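PTS system, IIabc component (Clostridium difficile, PDB 3IPJ) is the EIIB domain of a sugar phosphotransferase transporter and probably passes phosphate through a phosphocysteine to incoming sugar, perhaps trehalose. Local coordinates at residues Asn7-Glu12 against Val50-Gly55; Cys28-Arg33 against Leu67-Val72; Val34-Arg39 against Val56-Gly61. All coordinates share one frame; numbering follows the deposited sequence.

Contact 1 of 3, residues Asn7-Glu12 against Val50-Gly55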
ATOM      1  N   ASN A   7       5.735   5.103  -8.114  1.00 13.98           N
ATOM      2  CA  ASN A   7       6.552   3.913  -7.880  1.00 14.67           C
ATOM      3  C   ASN A   7       7.572   4.120  -6.737  1.00 14.10           C
ATOM      4  O   ASN A   7       7.813   3.170  -5.991  1.00 14.96           O
ATOM      5  CB  ASN A   7       7.187   3.487  -9.187  1.00 18.73           C
ATOM      6  CG  ASN A   7       7.911   2.187  -9.073  1.00 23.74           C
ATOM      7  OD1 ASN A   7       9.136   2.192  -8.970  1.00 19.15           O
ATOM      8  ND2 ASN A   7       7.164   1.044  -9.093  1.00 29.54           N
ATOM      9  N   LYS A   8       8.102   5.341  -6.550  1.00 11.87           N
ATOM     10  CA  LYS A   8       8.976   5.666  -5.380  1.00 12.15           C
ATOM     11  C   LYS A   8       8.212   5.542  -4.041  1.00 11.83           C
ATOM     12  O   LYS A   8       8.664   4.894  -3.123  1.00 12.37           O
ATOM     13  CB  LYS A   8       9.579   7.069  -5.471  1.00 14.38           C
ATOM     14  CG  LYS A   8      10.386   7.271  -6.715  1.00 14.60           C
ATOM     15  CD  LYS A   8      10.809   8.727  -6.887  1.00 18.30           C
ATOM     16  CE  LYS A   8      11.333   9.304  -5.600  1.00 22.44           C
ATOM     17  NZ  LYS A   8      12.803   9.003  -5.415  1.00 27.79           N
ATOM     18  N   ILE A   9       7.043   6.178  -3.946  1.00 13.42           N
ATOM     19  CA  ILE A   9       6.176   5.966  -2.797  1.00  9.52           C
ATOM     20  C   ILE A   9       5.888   4.453  -2.566  1.00  9.62           C
ATOM     21  O   ILE A   9       6.063   3.954  -1.470  1.00 11.49           O
ATOM     22  CB  ILE A   9       4.827   6.764  -2.965  1.00 10.41           C
ATOM     23  CG1 ILE A   9       5.116   8.297  -3.113  1.00  9.51           C
ATOM     24  CG2 ILE A   9       3.817   6.408  -1.825  1.00 11.39           C
ATOM     25  CD1 ILE A   9       3.937   9.176  -3.694  1.00 10.36           C
ATOM     26  N   ALA A  10       5.457   3.721  -3.588  1.00  9.64           N
ATOM     27  CA  ALA A  10       5.174   2.286  -3.420  1.00 10.94           C
ATOM     28  C   ALA A  10       6.391   1.613  -2.854  1.00 11.13           C
ATOM     29  O   ALA A  10       6.291   0.814  -1.918  1.00 10.50           O
ATOM     30  CB  ALA A  10       4.827   1.635  -4.754  1.00 13.49           C
ATOM     31  N   ASN A  11       7.550   1.872  -3.431  1.00 11.23           N
ATOM     32  CA  ASN A  11       8.763   1.212  -2.927  1.00 13.50           C
ATOM     33  C   ASN A  11       9.134   1.582  -1.502  1.00 13.25           C
ATOM     34  O   ASN A  11       9.569   0.701  -0.718  1.00 11.59           O
ATOM     35  CB  ASN A  11       9.942   1.357  -3.897  1.00 11.94           C
ATOM     36  CG  ASN A  11       9.913   0.269  -4.953  1.00 19.27           C
ATOM     37  OD1 ASN A  11       9.487   0.520  -6.048  1.00 23.24           O
ATOM     38  ND2 ASN A  11      10.296  -0.984  -4.588  1.00 22.46           N
ATOM     39  N   GLU A  12       8.979   2.866  -1.167  1.00 12.42           N
ATOM     40  CA  GLU A  12       9.288   3.305   0.200  1.00 11.25           C
ATOM     41  C   GLU A  12       8.331   2.610   1.139  1.00 11.56           C
ATOM     42  O   GLU A  12       8.748   2.120   2.202  1.00 11.78           O
ATOM     43  CB  GLU A  12       9.211   4.802   0.363  1.00 11.54           C
ATOM     44  CG  GLU A  12      10.453   5.434  -0.291  1.00 21.37           C
ATOM     45  CD  GLU A  12      10.533   7.002  -0.324  1.00 30.49           C
ATOM     46  OE1 GLU A  12      10.015   7.651   0.627  1.00 28.80           O
ATOM     47  OE2 GLU A  12      11.190   7.585  -1.295  1.00 34.51           O
ATOM     48  N   VAL A  50       6.517   9.488   4.254  1.00 10.27           N
ATOM     49  CA  VAL A  50       6.527   9.229   2.821  1.00  9.94           C
ATOM     50  C   VAL A  50       5.655  10.273   2.043  1.00  9.22           C
ATOM     51  O   VAL A  50       4.585  10.689   2.532  1.00  8.78           O
ATOM     52  CB  VAL A  50       6.086   7.788   2.574  1.00 10.96           C
ATOM     53  CG1 VAL A  50       6.048   7.485   1.061  1.00  9.80           C
ATOM     54  CG2 VAL A  50       7.055   6.816   3.354  1.00  9.72           C
ATOM     55  N   ASP A  51       6.155  10.737   0.884  1.00 10.10           N
ATOM     56  CA  ASP A  51       5.419  11.626  -0.037  1.00 12.47           C
ATOM     57  C   ASP A  51       3.950  11.174  -0.203  1.00 12.34           C
ATOM     58  O   ASP A  51       3.668   9.964  -0.432  1.00 12.35           O
ATOM     59  CB  ASP A  51       6.174  11.651  -1.381  1.00 12.49           C
ATOM     60  CG  ASP A  51       5.664  12.700  -2.362  1.00 16.93           C
ATOM     61  OD1 ASP A  51       5.196  13.756  -1.893  1.00 15.26           O
ATOM     62  OD2 ASP A  51       5.769  12.471  -3.614  1.00 18.47           O
ATOM     63  N   GLU A  52       3.042  12.140  -0.044  1.00  9.88           N
ATOM     64  CA  GLU A  52       1.617  11.958  -0.244  1.00 10.71           C
ATOM     65  C   GLU A  52       0.918  11.239   0.891  1.00 10.67           C
ATOM     66  O   GLU A  52      -0.320  11.132   0.856  1.00 10.35           O
ATOM     67  CB  GLU A  52       1.307  11.220  -1.586  1.00 11.87           C
ATOM     68  CG  GLU A  52       1.609  12.017  -2.864  1.00 12.61           C
ATOM     69  CD  GLU A  52       1.182  13.502  -2.755  1.00 16.46           C
ATOM     70  OE1 GLU A  52       0.070  13.827  -2.279  1.00 11.61           O
ATOM     71  OE2 GLU A  52       1.996  14.374  -3.161  1.00 23.96           O
ATOM     72  N   VAL A  53       1.659  10.721   1.876  1.00  9.54           N
ATOM     73  CA  VAL A  53       0.951   9.988   2.972  1.00  8.66           C
ATOM     74  C   VAL A  53       0.304  11.002   3.915  1.00 10.50           C
ATOM     75  O   VAL A  53       0.985  11.800   4.550  1.00 13.17           O
ATOM     76  CB  VAL A  53       1.842   9.042   3.769  1.00  9.53           C
ATOM     77  CG1 VAL A  53       1.015   8.442   4.931  1.00  8.64           C
ATOM     78  CG2 VAL A  53       2.466   7.947   2.851  1.00  8.03           C
ATOM     79  N   LYS A  54      -1.030  10.974   4.013  1.00 11.12           N
ATOM     80  CA  LYS A  54      -1.782  11.959   4.801  1.00  9.81           C
ATOM     81  C   LYS A  54      -1.850  11.516   6.275  1.00 11.66           C
ATOM     82  O   LYS A  54      -1.896  12.390   7.217  1.00 11.54           O
ATOM     83  CB  LYS A  54      -3.184  12.109   4.238  1.00 10.82           C
ATOM     84  CG  LYS A  54      -3.215  12.696   2.847  1.00 10.23           C
ATOM     85  CD  LYS A  54      -4.679  12.856   2.451  1.00 13.56           C
ATOM     86  CE  LYS A  54      -4.844  13.169   0.952  1.00 13.97           C
ATOM     87  NZ  LYS A  54      -3.927  14.307   0.405  1.00 15.35           N
ATOM     88  N   GLY A  55      -1.893  10.191   6.482  1.00 11.63           N
ATOM     89  CA  GLY A  55      -1.852   9.619   7.818  1.00  8.68           C
ATOM     90  C   GLY A  55      -1.759   8.105   7.702  1.00 10.22           C
ATOM     91  O   GLY A  55      -1.720   7.550   6.588  1.00 13.28           O
TER
HETATM   92  O   HOH W   1       8.629   9.633  -0.105  1.00 17.18           O

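Contact 2 of 3, residues Cys28-Arg33 against Leu67-Val72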
ATOM      1  N   CYS A  28      -9.103   1.429  -1.081  1.00 10.07           N
ATOM      2  CA  CYS A  28     -10.447   2.006  -1.268  1.00 11.46           C
ATOM      3  C   CYS A  28     -10.229   3.329  -2.028  1.00  9.59           C
ATOM      4  O   CYS A  28      -9.219   3.508  -2.739  1.00 10.94           O
ATOM      5  CB  CYS A  28     -11.229   2.213   0.057  1.00 13.52           C
ATOM      6  SG  CYS A  28     -10.410   3.372   1.241  1.00 10.65           S
ATOM      7  N   ALA A  29     -11.158   4.275  -1.873  1.00 10.30           N
ATOM      8  CA  ALA A  29     -11.087   5.488  -2.663  1.00  8.59           C
ATOM      9  C   ALA A  29      -9.951   6.329  -2.190  1.00  8.56           C
ATOM     10  O   ALA A  29      -9.468   7.157  -2.964  1.00 10.71           O
ATOM     11  CB  ALA A  29     -12.451   6.271  -2.600  1.00  9.86           C
ATOM     12  N   THR A  30      -9.538   6.176  -0.918  1.00  9.14           N
ATOM     13  CA  THR A  30      -8.529   7.117  -0.389  1.00  8.92           C
ATOM     14  C   THR A  30      -7.395   6.384   0.300  1.00  9.09           C
ATOM     15  O   THR A  30      -6.366   7.007   0.576  1.00  9.42           O
ATOM     16  CB  THR A  30      -9.162   8.124   0.575  1.00 10.84           C
ATOM     17  OG1 THR A  30      -9.819   7.383   1.621  1.00  9.84           O
ATOM     18  CG2 THR A  30     -10.223   8.896  -0.179  1.00 10.09           C
ATOM     19  N   ARG A  31      -7.570   5.085   0.614  1.00  8.65           N
ATOM     20  CA  ARG A  31      -6.533   4.386   1.375  1.00  9.47           C
ATOM     21  C   ARG A  31      -5.963   3.122   0.694  1.00  9.44           C
ATOM     22  O   ARG A  31      -6.675   2.325   0.092  1.00 10.13           O
ATOM     23  CB  ARG A  31      -7.025   4.039   2.809  1.00  7.62           C
ATOM     24  CG  ARG A  31      -7.761   5.132   3.489  1.00  8.42           C
ATOM     25  CD  ARG A  31      -8.229   4.643   4.842  1.00 10.85           C
ATOM     26  NE  ARG A  31      -8.796   5.776   5.602  1.00 12.63           N
ATOM     27  CZ  ARG A  31      -9.131   5.716   6.908  1.00 14.13           C
ATOM     28  NH1 ARG A  31      -8.971   4.573   7.601  1.00 11.53           N
ATOM     29  NH2 ARG A  31      -9.652   6.786   7.516  1.00 11.67           N
ATOM     30  N   LEU A  32      -4.665   2.953   0.806  1.00 10.06           N
ATOM     31  CA  LEU A  32      -3.964   1.699   0.498  1.00  9.84           C
ATOM     32  C   LEU A  32      -4.114   0.829   1.761  1.00  9.47           C
ATOM     33  O   LEU A  32      -3.730   1.234   2.850  1.00 10.30           O
ATOM     34  CB  LEU A  32      -2.497   2.075   0.172  1.00 12.63           C
ATOM     35  CG  LEU A  32      -1.703   0.982  -0.507  1.00 16.94           C
ATOM     36  CD1 LEU A  32      -2.238   0.691  -1.954  1.00 15.79           C
ATOM     37  CD2 LEU A  32      -0.203   1.373  -0.511  1.00 14.38           C
ATOM     38  N   ARG A  33      -4.681  -0.360   1.611  1.00 10.65           N
ATOM     39  CA  ARG A  33      -4.987  -1.186   2.745  1.00  9.34           C
ATOM     40  C   ARG A  33      -4.143  -2.457   2.682  1.00  9.74           C
ATOM     41  O   ARG A  33      -4.329  -3.289   1.802  1.00  9.84           O
ATOM     42  CB  ARG A  33      -6.477  -1.468   2.747  1.00 10.78           C
ATOM     43  CG  ARG A  33      -7.316  -0.279   3.180  1.00  9.74           C
ATOM     44  CD  ARG A  33      -8.754  -0.489   2.706  1.00 10.84           C
ATOM     45  NE  ARG A  33      -9.616   0.616   3.123  1.00 11.08           N
ATOM     46  CZ  ARG A  33     -10.275   0.650   4.282  1.00 11.70           C
ATOM     47  NH1 ARG A  33     -10.171  -0.405   5.118  1.00 13.07           N
ATOM     48  NH2 ARG A  33     -11.044   1.717   4.607  1.00 10.79           N
ATOM     49  N   LEU A  67      -3.748   8.030   1.246  1.00  9.26           N
ATOM     50  CA  LEU A  67      -3.072   8.711   0.135  1.00 10.08           C
ATOM     51  C   LEU A  67      -3.990   9.740  -0.572  1.00  9.91           C
ATOM     52  O   LEU A  67      -3.487  10.665  -1.235  1.00 10.23           O
ATOM     53  CB  LEU A  67      -2.566   7.647  -0.869  1.00 10.05           C
ATOM     54  CG  LEU A  67      -1.382   6.854  -0.329  1.00  8.69           C
ATOM     55  CD1 LEU A  67      -1.212   5.652  -1.154  1.00 10.15           C
ATOM     56  CD2 LEU A  67      -0.096   7.689  -0.447  1.00  7.67           C
ATOM     57  N   GLY A  68      -5.305   9.614  -0.423  1.00 10.26           N
ATOM     58  CA  GLY A  68      -6.214  10.548  -1.070  1.00 11.92           C
ATOM     59  C   GLY A  68      -6.685   9.956  -2.395  1.00 13.16           C
ATOM     60  O   GLY A  68      -6.082   9.011  -2.958  1.00 12.74           O
ATOM     61  N   THR A  69      -7.784  10.479  -2.916  1.00 13.43           N
ATOM     62  CA  THR A  69      -8.270   9.996  -4.211  1.00 13.97           C
ATOM     63  C   THR A  69      -7.239  10.185  -5.350  1.00 13.73           C
ATOM     64  O   THR A  69      -6.415  11.156  -5.348  1.00 12.69           O
ATOM     65  CB  THR A  69      -9.559  10.711  -4.611  1.00 14.65           C
ATOM     66  OG1 THR A  69      -9.269  12.106  -4.778  1.00 13.73           O
ATOM     67  CG2 THR A  69     -10.645  10.480  -3.551  1.00 15.90           C
ATOM     68  N   GLY A  70      -7.323   9.298  -6.340  1.00 12.65           N
ATOM     69  CA  GLY A  70      -6.463   9.334  -7.509  1.00 10.81           C
ATOM     70  C   GLY A  70      -5.018   8.970  -7.185  1.00 13.68           C
ATOM     71  O   GLY A  70      -4.438   8.107  -7.873  1.00 16.45           O
ATOM     72  N   ILE A  71      -4.404   9.606  -6.172  1.00 11.34           N
ATOM     73  CA  ILE A  71      -3.048   9.213  -5.757  1.00 11.24           C
ATOM     74  C   ILE A  71      -3.071   7.739  -5.267  1.00 10.59           C
ATOM     75  O   ILE A  71      -2.143   6.993  -5.579  1.00 10.39           O
ATOM     76  CB  ILE A  71      -2.458  10.183  -4.671  1.00 11.92           C
ATOM     77  CG1 ILE A  71      -2.512  11.658  -5.109  1.00 15.27           C
ATOM     78  CG2 ILE A  71      -1.042   9.746  -4.244  1.00 12.80           C
ATOM     79  CD1 ILE A  71      -1.808  11.971  -6.331  1.00 15.94           C
ATOM     80  N   VAL A  72      -4.128   7.317  -4.533  1.00 10.19           N
ATOM     81  CA  VAL A  72      -4.186   5.942  -4.059  1.00 11.59           C
ATOM     82  C   VAL A  72      -4.155   4.903  -5.226  1.00 12.09           C
ATOM     83  O   VAL A  72      -3.485   3.868  -5.117  1.00 11.07           O
ATOM     84  CB  VAL A  72      -5.398   5.715  -3.073  1.00 10.68           C
ATOM     85  CG1 VAL A  72      -6.706   5.936  -3.775  1.00 10.35           C
ATOM     86  CG2 VAL A  72      -5.336   4.270  -2.465  1.00 10.77           C
TER
HETATM   87  O   HOH W   2      -9.167   7.481  -5.604  1.00 19.49           O

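Contact 3 of 3, residues Val34-Arg39 against Val56-Gly61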
ATOM      1  N   VAL A  34      -3.208  -2.590   3.616  1.00  9.08           N
ATOM      2  CA  VAL A  34      -2.226  -3.697   3.594  1.00  8.86           C
ATOM      3  C   VAL A  34      -2.482  -4.659   4.767  1.00 10.76           C
ATOM      4  O   VAL A  34      -2.344  -4.229   5.932  1.00 11.35           O
ATOM      5  CB  VAL A  34      -0.795  -3.160   3.769  1.00  8.51           C
ATOM      6  CG1 VAL A  34       0.228  -4.271   3.497  1.00 10.32           C
ATOM      7  CG2 VAL A  34      -0.610  -1.997   2.831  1.00 10.30           C
ATOM      8  N   MET A  35      -2.859  -5.921   4.481  1.00  9.68           N
ATOM      9  CA  MET A  35      -3.020  -6.941   5.535  1.00 10.39           C
ATOM     10  C   MET A  35      -1.575  -7.357   5.842  1.00 12.72           C
ATOM     11  O   MET A  35      -0.858  -7.818   4.925  1.00 11.39           O
ATOM     12  CB  MET A  35      -3.826  -8.131   5.039  1.00 11.98           C
ATOM     13  CG  MET A  35      -5.242  -7.724   4.653  1.00 15.83           C
ATOM     14  SD  MET A  35      -6.280  -7.403   6.117  1.00 16.30           S
ATOM     15  CE  MET A  35      -7.273  -8.865   6.054  1.00 22.95           C
ATOM     16  N   VAL A  36      -1.131  -7.128   7.098  1.00 10.74           N
ATOM     17  CA  VAL A  36       0.245  -7.404   7.490  1.00  8.21           C
ATOM     18  C   VAL A  36       0.312  -8.566   8.534  1.00 10.08           C
ATOM     19  O   VAL A  36      -0.617  -8.798   9.289  1.00  8.92           O
ATOM     20  CB  VAL A  36       0.947  -6.124   7.999  1.00 11.42           C
ATOM     21  CG1 VAL A  36       1.140  -5.100   6.842  1.00 11.91           C
ATOM     22  CG2 VAL A  36       0.203  -5.470   9.246  1.00  9.14           C
ATOM     23  N   LYS A  37       1.442  -9.274   8.549  1.00 10.09           N
ATOM     24  CA  LYS A  37       1.713 -10.313   9.524  1.00 11.06           C
ATOM     25  C   LYS A  37       1.969  -9.770  10.938  1.00 12.62           C
ATOM     26  O   LYS A  37       1.438 -10.267  11.945  1.00 12.74           O
ATOM     27  CB  LYS A  37       2.878 -11.196   9.044  1.00 11.06           C
ATOM     28  CG  LYS A  37       2.604 -11.800   7.630  1.00 10.41           C
ATOM     29  CD  LYS A  37       3.793 -12.584   7.155  1.00  9.55           C
ATOM     30  CE  LYS A  37       3.845 -12.741   5.625  1.00 12.37           C
ATOM     31  NZ  LYS A  37       5.008 -13.663   5.326  1.00 11.49           N
ATOM     32  N   ASP A  38       2.763  -8.722  11.018  1.00 12.41           N
ATOM     33  CA  ASP A  38       3.172  -8.130  12.309  1.00 11.47           C
ATOM     34  C   ASP A  38       3.211  -6.577  12.227  1.00  9.94           C
ATOM     35  O   ASP A  38       4.185  -5.972  11.730  1.00  8.94           O
ATOM     36  CB  ASP A  38       4.555  -8.718  12.648  1.00 13.04           C
ATOM     37  CG  ASP A  38       5.075  -8.329  14.007  1.00 14.70           C
ATOM     38  OD1 ASP A  38       4.314  -7.741  14.802  1.00 13.95           O
ATOM     39  OD2 ASP A  38       6.260  -8.663  14.281  1.00 15.52           O
ATOM     40  N   ARG A  39       2.155  -5.928  12.729  1.00  9.55           N
ATOM     41  CA  ARG A  39       2.165  -4.484  12.764  1.00 12.29           C
ATOM     42  C   ARG A  39       3.305  -3.897  13.631  1.00 10.50           C
ATOM     43  O   ARG A  39       3.772  -2.798  13.375  1.00 10.95           O
ATOM     44  CB  ARG A  39       0.788  -3.906  13.206  1.00 15.05           C
ATOM     45  CG  ARG A  39       0.513  -3.904  14.660  1.00 15.30           C
ATOM     46  CD  ARG A  39       1.177  -2.722  15.305  1.00 14.39           C
ATOM     47  NE  ARG A  39       0.521  -1.437  15.051  1.00 14.61           N
ATOM     48  CZ  ARG A  39       1.040  -0.416  14.371  1.00 13.73           C
ATOM     49  NH1 ARG A  39       2.214  -0.533  13.752  1.00 12.61           N
ATOM     50  NH2 ARG A  39       0.361   0.719  14.286  1.00 12.64           N
ATOM     51  N   VAL A  56      -1.698   7.435   8.842  1.00  9.78           N
ATOM     52  CA  VAL A  56      -1.659   5.943   8.877  1.00 11.65           C
ATOM     53  C   VAL A  56      -2.508   5.486  10.019  1.00 11.30           C
ATOM     54  O   VAL A  56      -2.598   6.211  11.020  1.00 12.02           O
ATOM     55  CB  VAL A  56      -0.244   5.336   9.063  1.00 10.70           C
ATOM     56  CG1 VAL A  56       0.608   5.697   7.876  1.00 11.62           C
ATOM     57  CG2 VAL A  56       0.388   5.794  10.328  1.00 13.36           C
ATOM     58  N   PHE A  57      -3.140   4.317   9.875  1.00  9.99           N
ATOM     59  CA  PHE A  57      -3.893   3.689  10.973  1.00 11.40           C
ATOM     60  C   PHE A  57      -3.743   2.181  10.834  1.00 11.37           C
ATOM     61  O   PHE A  57      -3.718   1.653   9.691  1.00 12.35           O
ATOM     62  CB  PHE A  57      -5.401   3.946  10.849  1.00  9.51           C
ATOM     63  CG  PHE A  57      -5.858   5.298  11.258  1.00 12.97           C
ATOM     64  CD1 PHE A  57      -5.713   5.729  12.583  1.00 10.36           C
ATOM     65  CD2 PHE A  57      -6.536   6.111  10.339  1.00 11.70           C
ATOM     66  CE1 PHE A  57      -6.197   6.983  12.966  1.00 11.49           C
ATOM     67  CE2 PHE A  57      -7.019   7.366  10.719  1.00 13.60           C
ATOM     68  CZ  PHE A  57      -6.833   7.807  12.024  1.00 12.58           C
ATOM     69  N   PHE A  58      -3.722   1.492  11.985  1.00 10.10           N
ATOM     70  CA  PHE A  58      -3.829   0.052  11.978  1.00 10.48           C
ATOM     71  C   PHE A  58      -5.114  -0.365  12.721  1.00 11.52           C
ATOM     72  O   PHE A  58      -5.374   0.059  13.888  1.00 12.48           O
ATOM     73  CB  PHE A  58      -2.592  -0.599  12.634  1.00  9.22           C
ATOM     74  CG  PHE A  58      -2.701  -2.099  12.765  1.00 10.15           C
ATOM     75  CD1 PHE A  58      -2.435  -2.940  11.669  1.00 11.19           C
ATOM     76  CD2 PHE A  58      -3.064  -2.681  13.963  1.00  9.84           C
ATOM     77  CE1 PHE A  58      -2.555  -4.362  11.759  1.00 11.32           C
ATOM     78  CE2 PHE A  58      -3.185  -4.069  14.051  1.00 11.97           C
ATOM     79  CZ  PHE A  58      -2.925  -4.910  12.956  1.00 11.48           C
ATOM     80  N   THR A  59      -5.933  -1.179  12.063  1.00  9.85           N
ATOM     81  CA  THR A  59      -7.048  -1.735  12.775  1.00 11.33           C
ATOM     82  C   THR A  59      -7.400  -3.052  12.103  1.00 11.83           C
ATOM     83  O   THR A  59      -7.305  -3.150  10.849  1.00 10.13           O
ATOM     84  CB  THR A  59      -8.319  -0.810  12.769  1.00 10.95           C
ATOM     85  OG1 THR A  59      -9.387  -1.474  13.481  1.00 10.83           O
ATOM     86  CG2 THR A  59      -8.767  -0.488  11.350  1.00 11.95           C
ATOM     87  N   SER A  60      -7.833  -4.057  12.906  1.00 10.82           N
ATOM     88  CA  SER A  60      -8.444  -5.293  12.342  1.00 12.91           C
ATOM     89  C   SER A  60      -7.550  -6.003  11.296  1.00 12.52           C
ATOM     90  O   SER A  60      -8.021  -6.473  10.255  1.00 12.43           O
ATOM     91  CB  SER A  60      -9.835  -4.992  11.763  1.00 15.45           C
ATOM     92  OG  SER A  60     -10.601  -4.270  12.723  1.00 17.03           O
ATOM     93  N   GLY A  61      -6.255  -6.055  11.586  1.00 11.06           N
ATOM     94  CA  GLY A  61      -5.286  -6.689  10.700  1.00 11.55           C
ATOM     95  C   GLY A  61      -4.835  -5.810   9.532  1.00 12.54           C
ATOM     96  O   GLY A  61      -3.887  -6.168   8.840  1.00 11.13           O
TER
HETATM   97  O   HOH W   3      -3.155  -9.122   8.991  1.00 12.06           O

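Contact 1 of 3, residues Asn7-Glu12 against Val50-Gly55
Ile9 reaches out from helix 5-17 and lays its longer branch across the turn that starts at Val50, meeting three successive residues there, Val50 through CG2, Asp51 and Glu52 mainly through CD1. CG2 rests 3.8 Å from Val50 CG1 with the two side chains at a slant. CG1 and CD1 lie against the second residue: Ile9 CD1 is 3.4 Å from Asp51 O and also touches the carboxylate end of Asp51, whose side chain crosses that of Ile9 at about a right angle. The third is met at the methyl tip, where Ile9 CD1 packs 3.8 Å from Glu52 CG. Glu52 is bent at chi2 (-42°), which turns CD off the line of its first two carbons. Val50 to Val53 form a type II beta turn in the loop between helix 44-48 and strand 55-59, closed by Val53 N to Val50 O at 3.0 Å, and the contact joins this connection to helix 5-17 of the EIIB domain. Glu12, one helical turn on from Ile9, runs past Val50 in the opposite direction and brings OE1 4.0 Å from Val50 CG1. A water bridges the segments beside it, donating to Glu12 OE1 at 2.5 Å and accepting from Asp51 N at 2.9 Å. Both acidic side chains of the turn, Asp51 through OD2 and Glu52 through OE2, form salt bridges with Lys5 NZ near the start of the same helix.

Contact 2 of 3, residues Cys28-Arg33 against Leu67-Val72
Thr30 O is gripped by two consecutive backbone amides, Leu67 N at 2.9 Å and Gly68 N at 3.0 Å. The Leu67 bond comes almost straight on to the carbonyl, with a C=O...N angle of 170°, while the Gly68 bond arrives in the carbonyl plane on a lone pair, at 131°. Beside this fork Ala29 O faces the other loop as well: it receives a CA-H...O contact from Thr69 CA at 3.3 Å, and a water links it to Gly70 N, at the N-cap position of helix 71-79. Two loops are thereby clasped, the one carrying Cys28 ahead of strand 31-36 and the one leading from strand 62-66 into that helix. Cys28 is the predicted phosphocysteine of the EIIB domain, and it binds zinc in a crystal structure of this protein. The bond from CA to CB of Cys28 points away from the 67-72 loop, and SG takes Arg33 NE at 3.4 Å, in the guanidinium plane, with weaker bonds from the amides of Thr30 and Arg31. Val72 wedges in with its branches split: chi1 of 63° sets CG1 between the backbone N and the carbonyl carbon, 3.1 Å from Ala29 O, whereas CG2 lies 3.4 Å from Arg31 C. At the outer end the methyls Thr30 CG2 and Thr69 CG2 meet at 3.7 Å; on the buried side Leu67 CD1 packs 4.0 Å from Leu32 CB.

Contact 3 of 3, residues Val34-Arg39 against Val56-Gly61
Arg39 lays the aliphatic start of its side chain over one face of the Phe58 ring. CB sits 3.6 Å from the ring centroid and only 11° off the normal, a CH-pi contact, while CG packs against CE2 and CD2 of Phe58, and NE against its CD2 and CG. The guanidinium then passes beyond the ring: Arg39 NH2 lies 3.6 Å from Phe58 CB, and the two planes are 50° apart. With chi1 at 80°, Arg39 CG stands between the backbone N and the carbonyl carbon, and further bends at chi2 and chi3 keep the chain folded. Phe58 CE1 also meets Val36 CG2, 3.9 Å away, the two side chains running at a slant to each other.

A step outward, the backbone of strand 31-36 touches the turn joining strands 55-59 and 62-66. Val36 N makes a weak, long bond of 3.4 Å to Gly61 O, which also takes a CA-H...O contact from Met35 CA at 3.5 Å. One water donates to both Val36 O and Gly61 O, at 2.6 Å to the former. Gly61 has a positive phi, which favours glycine. Farther out, Asp44 OD2 forms a salt bridge with Arg39 NH2, tying the guanidinium to helix 44-48. The neighbouring Glu40 binds zinc in a crystal structure of this protein. Arg39 thus divides its chemistry along its length, methylenes against the aromatic ring and charge towards Asp44, and that ion pair probably helps to keep the folded arginine chain over Phe58.

From the N terminus, helix 5-17 supplies the first half of contact 1, and the chain must run through strands 22-27 and 31-36 and helix 44-48 before the 50-55 turn closes that loop. Contact 2 opens within this span, at 28-33, and closes only at 67-72, so contacts 1 and 2 cross. Contact 3, opening at 34-39 and closing at 56-61, also crosses contact 1 but falls wholly within contact 2. Contacts 2 and 3 hold successive parts of strand 31-36, their centres about 16 Å apart. Contacts 1 and 2 touch directly, through Glu52 against Leu67 and Ile71, which sets the 50-55 turn against the loop and start of helix 71-79.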